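Local atomic coordinates of toll-like receptor 13 (Mus musculus, PDB entry 4Z0C), a protein that recognises bacterial 23S ribosomal RNA as an innate immune receptor and signals through MYD88 and TRAF6 to activate NF-kappa-B and the inflammatory response. Residues A[48-60]-A[74-86]. Residues are numbered along the deposited sequence; the frame is centred on the assembly and turned at random.
Sequences QVLPPWSFTNLSA and IDEGAFRGLENLT. With NAG (2-acetamido-2-deoxy-beta-D-glucopyranose), chain K; NAG (2-acetamido-2-deoxy-beta-D-glucopyranose), chain L.
Leu50 and Ile74 pair in a short parallel bridge on the side of the leucine-rich-repeat solenoid away from its long run of parallel strands, where equivalent loops of successive repeats in this receptor ectodomain stack one turn apart. The bridge is supported by the bond from Asp75 N to Leu50 O, 2.8 Å long with an N-H...O angle of 158°; a weak bond runs from Ser54 N to Ala78 O. Ile74 N points elsewhere, to O7 of the chain L sugar at 2.7 Å.

Leu50 can be followed inward from CB, which rests against Ile74 CG2 at 3.9 Å and also faces Ala78 CB; its branch CD2 reaches the Phe79 ring, 3.5 Å from CZ, while also lying near Ile74 CG2. Phe55 CE2 comes near Phe79 CD1 and CE1, the two side chains extending almost parallel. Phe55 CG is anti to the carbonyl carbon (chi1 -57°), which turns the ring toward Leu82; Leu82 CD1 approaches it obliquely, 3.7 Å from Phe55 CD2. Helix 26-30 also packs on this interior, with Leu26 meeting both Leu50 and Phe55.

Nearer solvent, Arg80 CB sits over one face of Trp53, 3.6 Å from the centroid of the six-membered ring and 15° off its normal, evidence for a CH-pi contact. The chain then runs extended from CG to NE, with CD passing beyond the rim beside CZ2. Asp75 OD2 lies against Pro52 CD at 3.0 Å and near Pro51 CA, while OD1 forms a salt bridge with Lys73 NZ. At the far end, a water donates to Ser59 O and accepts from Asn84 N, 3.0 Å from that nitrogen.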
loop_
_atom_site.group_PDB
_atom_site.type_symbol
_atom_site.label_atom_id
_atom_site.label_comp_id
_atom_site.label_asym_id
_atom_site.label_seq_id
_atom_site.Cartn_x
_atom_site.Cartn_y
_atom_site.Cartn_z
ATOM N N GLN A 48 38.289 15.969 -0.192
ATOM C CA GLN A 48 38.625 17.194 0.521
ATOM C C GLN A 48 39.575 18.102 -0.265
ATOM O O GLN A 48 39.421 19.319 -0.251
ATOM C CB GLN A 48 39.225 16.888 1.898
ATOM C CG GLN A 48 38.198 16.511 2.948
ATOM C CD GLN A 48 38.716 16.630 4.374
ATOM O OE1 GLN A 48 39.909 16.585 4.620
ATOM N NE2 GLN A 48 37.802 16.757 5.323
ATOM N N VAL A 49 40.544 17.528 -0.972
ATOM C CA VAL A 49 41.459 18.366 -1.740
ATOM C C VAL A 49 41.558 17.923 -3.190
ATOM O O VAL A 49 41.426 16.740 -3.507
ATOM C CB VAL A 49 42.887 18.448 -1.119
ATOM C CG1 VAL A 49 42.823 18.731 0.378
ATOM C CG2 VAL A 49 43.667 17.186 -1.383
ATOM N N LEU A 50 41.764 18.898 -4.068
ATOM C CA LEU A 50 41.989 18.629 -5.478
ATOM C C LEU A 50 43.421 19.029 -5.808
ATOM O O LEU A 50 43.704 20.215 -6.020
ATOM C CB LEU A 50 41.014 19.425 -6.352
ATOM C CG LEU A 50 39.768 18.710 -6.882
ATOM C CD1 LEU A 50 38.911 18.227 -5.738
ATOM C CD2 LEU A 50 38.968 19.577 -7.840
ATOM N N PRO A 51 44.330 18.037 -5.841
ATOM C CA PRO A 51 45.760 18.203 -6.140
ATOM C C PRO A 51 46.004 18.729 -7.554
ATOM O O PRO A 51 45.089 18.688 -8.382
ATOM C CB PRO A 51 46.325 16.783 -5.981
ATOM C CG PRO A 51 45.122 15.855 -6.056
ATOM C CD PRO A 51 43.991 16.645 -5.484
ATOM N N PRO A 52 47.224 19.244 -7.813
ATOM C CA PRO A 52 47.695 19.895 -9.046
ATOM C C PRO A 52 47.526 19.186 -10.396
ATOM O O PRO A 52 47.517 19.874 -11.400
ATOM C CB PRO A 52 49.183 20.100 -8.767
ATOM C CG PRO A 52 49.239 20.333 -7.314
ATOM C CD PRO A 52 48.192 19.439 -6.715
ATOM N N TRP A 53 47.430 17.873 -10.465
ATOM C CA TRP A 53 47.115 17.276 -11.759
ATOM C C TRP A 53 46.123 16.147 -11.577
ATOM O O TRP A 53 46.414 14.992 -11.899
ATOM C CB TRP A 53 48.375 16.791 -12.496
ATOM C CG TRP A 53 49.011 17.834 -13.379
ATOM C CD1 TRP A 53 49.871 18.835 -12.993
ATOM C CD2 TRP A 53 48.836 17.986 -14.798
ATOM N NE1 TRP A 53 50.234 19.592 -14.083
ATOM C CE2 TRP A 53 49.618 19.095 -15.201
ATOM C CE3 TRP A 53 48.091 17.302 -15.764
ATOM C CZ2 TRP A 53 49.675 19.528 -16.528
ATOM C CZ3 TRP A 53 48.162 17.730 -17.091
ATOM C CH2 TRP A 53 48.949 18.829 -17.455
ATOM N N SER A 54 44.946 16.501 -11.063
ATOM C CA SER A 54 43.962 15.523 -10.631
ATOM C C SER A 54 43.447 14.668 -11.772
ATOM O O SER A 54 43.149 13.500 -11.575
ATOM C CB SER A 54 42.805 16.216 -9.912
ATOM O OG SER A 54 43.233 16.788 -8.683
ATOM N N PHE A 55 43.409 15.222 -12.977
ATOM C CA PHE A 55 42.800 14.514 -14.101
ATOM C C PHE A 55 43.714 14.265 -15.303
ATOM O O PHE A 55 43.252 14.288 -16.441
ATOM C CB PHE A 55 41.521 15.237 -14.516
ATOM C CG PHE A 55 40.543 15.380 -13.391
ATOM C CD1 PHE A 55 39.703 14.324 -13.049
ATOM C CD2 PHE A 55 40.489 16.553 -12.636
ATOM C CE1 PHE A 55 38.816 14.442 -11.995
ATOM C CE2 PHE A 55 39.590 16.674 -11.578
ATOM C CZ PHE A 55 38.761 15.615 -11.258
ATOM N N THR A 56 44.998 14.020 -15.037
ATOM C CA THR A 56 46.026 13.848 -16.080
ATOM C C THR A 56 45.656 12.874 -17.200
ATOM O O THR A 56 45.758 13.206 -18.380
ATOM C CB THR A 56 47.374 13.364 -15.493
ATOM O OG1 THR A 56 47.762 14.196 -14.397
ATOM C CG2 THR A 56 48.459 13.404 -16.558
ATOM N N ASN A 57 45.231 11.669 -16.834
ATOM C CA ASN A 57 44.926 10.654 -17.838
ATOM C C ASN A 57 43.464 10.677 -18.303
ATOM O O ASN A 57 42.992 9.751 -18.958
ATOM C CB ASN A 57 45.356 9.255 -17.352
ATOM C CG ASN A 57 46.882 9.089 -17.293
ATOM O OD1 ASN A 57 47.606 9.765 -18.014
ATOM N ND2 ASN A 57 47.364 8.165 -16.443
ATOM N N LEU A 58 42.757 11.753 -17.973
ATOM C CA LEU A 58 41.338 11.892 -18.301
ATOM C C LEU A 58 41.005 13.183 -19.070
ATOM O O LEU A 58 40.062 13.899 -18.722
ATOM C CB LEU A 58 40.511 11.804 -17.020
ATOM C CG LEU A 58 40.431 10.406 -16.404
ATOM C CD1 LEU A 58 40.069 10.442 -14.928
ATOM C CD2 LEU A 58 39.417 9.583 -17.168
ATOM N N SER A 59 41.759 13.463 -20.132
ATOM C CA SER A 59 41.626 14.729 -20.848
ATOM C C SER A 59 40.455 14.723 -21.823
ATOM O O SER A 59 40.172 15.742 -22.468
ATOM C CB SER A 59 42.909 15.087 -21.596
ATOM O OG SER A 59 43.082 14.228 -22.709
ATOM N N ALA A 60 39.758 13.594 -21.917
ATOM C CA ALA A 60 38.582 13.543 -22.780
ATOM C C ALA A 60 37.320 14.004 -22.038
ATOM O O ALA A 60 36.253 14.144 -22.650
ATOM C CB ALA A 60 38.396 12.149 -23.351
ATOM N N ILE A 74 41.401 23.573 -3.715
ATOM C CA ILE A 74 41.616 23.194 -5.102
ATOM C C ILE A 74 42.927 23.829 -5.535
ATOM O O ILE A 74 42.987 25.053 -5.747
ATOM C CB ILE A 74 40.482 23.716 -6.014
ATOM C CG1 ILE A 74 39.111 23.422 -5.392
ATOM C CG2 ILE A 74 40.612 23.132 -7.435
ATOM C CD1 ILE A 74 37.946 23.499 -6.367
ATOM N N ASP A 75 43.969 23.005 -5.665
ATOM C CA ASP A 75 45.289 23.519 -5.984
ATOM C C ASP A 75 45.335 24.095 -7.388
ATOM O O ASP A 75 44.644 23.617 -8.289
ATOM C CB ASP A 75 46.348 22.422 -5.885
ATOM C CG ASP A 75 46.516 21.889 -4.481
ATOM O OD1 ASP A 75 46.280 22.647 -3.516
ATOM O OD2 ASP A 75 46.923 20.707 -4.352
ATOM N N GLU A 76 46.171 25.112 -7.563
ATOM C CA GLU A 76 46.534 25.612 -8.888
ATOM C C GLU A 76 47.030 24.443 -9.746
ATOM O O GLU A 76 47.825 23.621 -9.291
ATOM C CB GLU A 76 47.624 26.676 -8.766
ATOM C CG GLU A 76 47.340 27.965 -9.516
ATOM C CD GLU A 76 48.054 28.075 -10.874
ATOM O OE1 GLU A 76 48.725 27.104 -11.309
ATOM O OE2 GLU A 76 47.940 29.155 -11.506
ATOM N N GLY A 77 46.509 24.338 -10.963
ATOM C CA GLY A 77 46.832 23.224 -11.837
ATOM C C GLY A 77 45.798 22.096 -11.805
ATOM O O GLY A 77 45.780 21.253 -12.708
ATOM N N ALA A 78 44.924 22.096 -10.798
ATOM C CA ALA A 78 43.970 20.999 -10.584
ATOM C C ALA A 78 43.336 20.431 -11.852
ATOM O O ALA A 78 43.331 19.209 -12.066
ATOM C CB ALA A 78 42.894 21.422 -9.618
ATOM N N PHE A 79 42.846 21.329 -12.701
ATOM C CA PHE A 79 42.131 20.954 -13.919
ATOM C C PHE A 79 42.951 21.045 -15.222
ATOM O O PHE A 79 42.373 21.195 -16.305
ATOM C CB PHE A 79 40.860 21.792 -14.043
ATOM C CG PHE A 79 40.016 21.780 -12.809
ATOM C CD1 PHE A 79 39.264 20.657 -12.475
ATOM C CD2 PHE A 79 39.962 22.891 -11.974
ATOM C CE1 PHE A 79 38.472 20.651 -11.322
ATOM C CE2 PHE A 79 39.177 22.889 -10.816
ATOM C CZ PHE A 79 38.432 21.778 -10.496
ATOM N N ARG A 80 44.280 20.991 -15.124
ATOM C CA ARG A 80 45.114 21.039 -16.336
ATOM C C ARG A 80 44.878 19.859 -17.283
ATOM O O ARG A 80 44.644 18.734 -16.846
ATOM C CB ARG A 80 46.605 21.206 -16.008
ATOM C CG ARG A 80 47.071 22.658 -16.171
ATOM C CD ARG A 80 48.445 22.969 -15.572
ATOM N NE ARG A 80 48.709 24.411 -15.579
ATOM C CZ ARG A 80 48.866 25.144 -16.680
ATOM N NH1 ARG A 80 48.793 24.572 -17.875
ATOM N NH2 ARG A 80 49.095 26.450 -16.591
ATOM N N GLY A 81 44.941 20.129 -18.584
ATOM C CA GLY A 81 44.683 19.112 -19.589
ATOM C C GLY A 81 43.214 18.877 -19.911
ATOM O O GLY A 81 42.903 18.242 -20.918
ATOM N N LEU A 82 42.310 19.399 -19.082
ATOM C CA LEU A 82 40.869 19.201 -19.282
ATOM C C LEU A 82 40.274 20.190 -20.281
ATOM O O LEU A 82 39.320 20.902 -19.969
ATOM C CB LEU A 82 40.105 19.293 -17.950
ATOM C CG LEU A 82 40.386 18.182 -16.937
ATOM C CD1 LEU A 82 39.413 18.205 -15.737
ATOM C CD2 LEU A 82 40.323 16.846 -17.654
ATOM N N GLU A 83 40.821 20.212 -21.488
ATOM C CA GLU A 83 40.461 21.235 -22.468
ATOM C C GLU A 83 39.154 20.990 -23.233
ATOM O O GLU A 83 38.722 21.831 -24.021
ATOM C CB GLU A 83 41.628 21.490 -23.429
ATOM C CG GLU A 83 42.240 22.883 -23.269
ATOM C CD GLU A 83 43.497 22.895 -22.409
ATOM O OE1 GLU A 83 44.436 23.646 -22.748
ATOM O OE2 GLU A 83 43.532 22.186 -21.377
ATOM N N ASN A 84 38.522 19.846 -23.012
ATOM C CA ASN A 84 37.232 19.615 -23.651
ATOM C C ASN A 84 36.046 19.743 -22.670
ATOM O O ASN A 84 34.889 19.530 -23.059
ATOM C CB ASN A 84 37.239 18.295 -24.455
ATOM C CG ASN A 84 37.944 18.451 -25.826
ATOM O OD1 ASN A 84 38.379 19.554 -26.165
ATOM N ND2 ASN A 84 38.094 17.350 -26.586
ATOM N N LEU A 85 36.345 20.098 -21.413
ATOM C CA LEU A 85 35.330 20.150 -20.347
ATOM C C LEU A 85 34.376 21.289 -20.567
ATOM O O LEU A 85 34.805 22.430 -20.683
ATOM C CB LEU A 85 35.971 20.309 -18.967
ATOM C CG LEU A 85 35.111 19.839 -17.783
ATOM C CD1 LEU A 85 35.080 18.316 -17.717
ATOM C CD2 LEU A 85 35.618 20.405 -16.448
ATOM N N THR A 86 33.085 20.987 -20.621
ATOM C CA THR A 86 32.081 22.031 -20.832
ATOM C C THR A 86 31.211 22.281 -19.599
ATOM O O THR A 86 30.588 23.343 -19.457
ATOM C CB THR A 86 31.215 21.752 -22.071
ATOM O OG1 THR A 86 30.564 20.482 -21.928
ATOM C CG2 THR A 86 32.097 21.725 -23.331
HETATM C C1 NAG K . 48.767 7.862 -16.663
HETATM C C2 NAG K . 49.216 7.417 -15.263
HETATM C C3 NAG K . 50.614 6.792 -15.274
HETATM C C4 NAG K . 50.581 5.616 -16.235
HETATM C C5 NAG K . 50.194 6.121 -17.625
HETATM C C6 NAG K . 50.152 4.953 -18.615
HETATM C C7 NAG K . 48.368 8.439 -13.228
HETATM C C8 NAG K . 48.725 9.344 -12.084
HETATM N N2 NAG K . 49.142 8.510 -14.312
HETATM O O3 NAG K . 51.017 6.351 -13.991
HETATM O O4 NAG K . 51.826 4.945 -16.256
HETATM O O5 NAG K . 48.951 6.830 -17.625
HETATM O O6 NAG K . 49.401 3.882 -18.077
HETATM O O7 NAG K . 47.396 7.685 -13.137
HETATM C C1 NAG L . 42.417 29.530 -1.643
HETATM C C2 NAG L . 41.865 28.194 -1.128
HETATM C C3 NAG L . 41.660 28.168 0.385
HETATM C C4 NAG L . 42.827 28.796 1.144
HETATM C C5 NAG L . 43.271 30.105 0.493
HETATM C C6 NAG L . 44.518 30.688 1.163
HETATM C C7 NAG L . 40.457 26.796 -2.537
HETATM C C8 NAG L . 39.057 26.276 -2.680
HETATM N N2 NAG L . 40.610 27.877 -1.782
HETATM O O3 NAG L . 41.506 26.826 0.791
HETATM O O4 NAG L . 42.413 29.050 2.470
HETATM O O5 NAG L . 43.541 29.905 -0.879
HETATM O O6 NAG L . 45.681 30.003 0.747
HETATM O O7 NAG L . 41.383 26.225 -3.104
HETATM O O HOH W 1 38.963 17.497 -21.223
#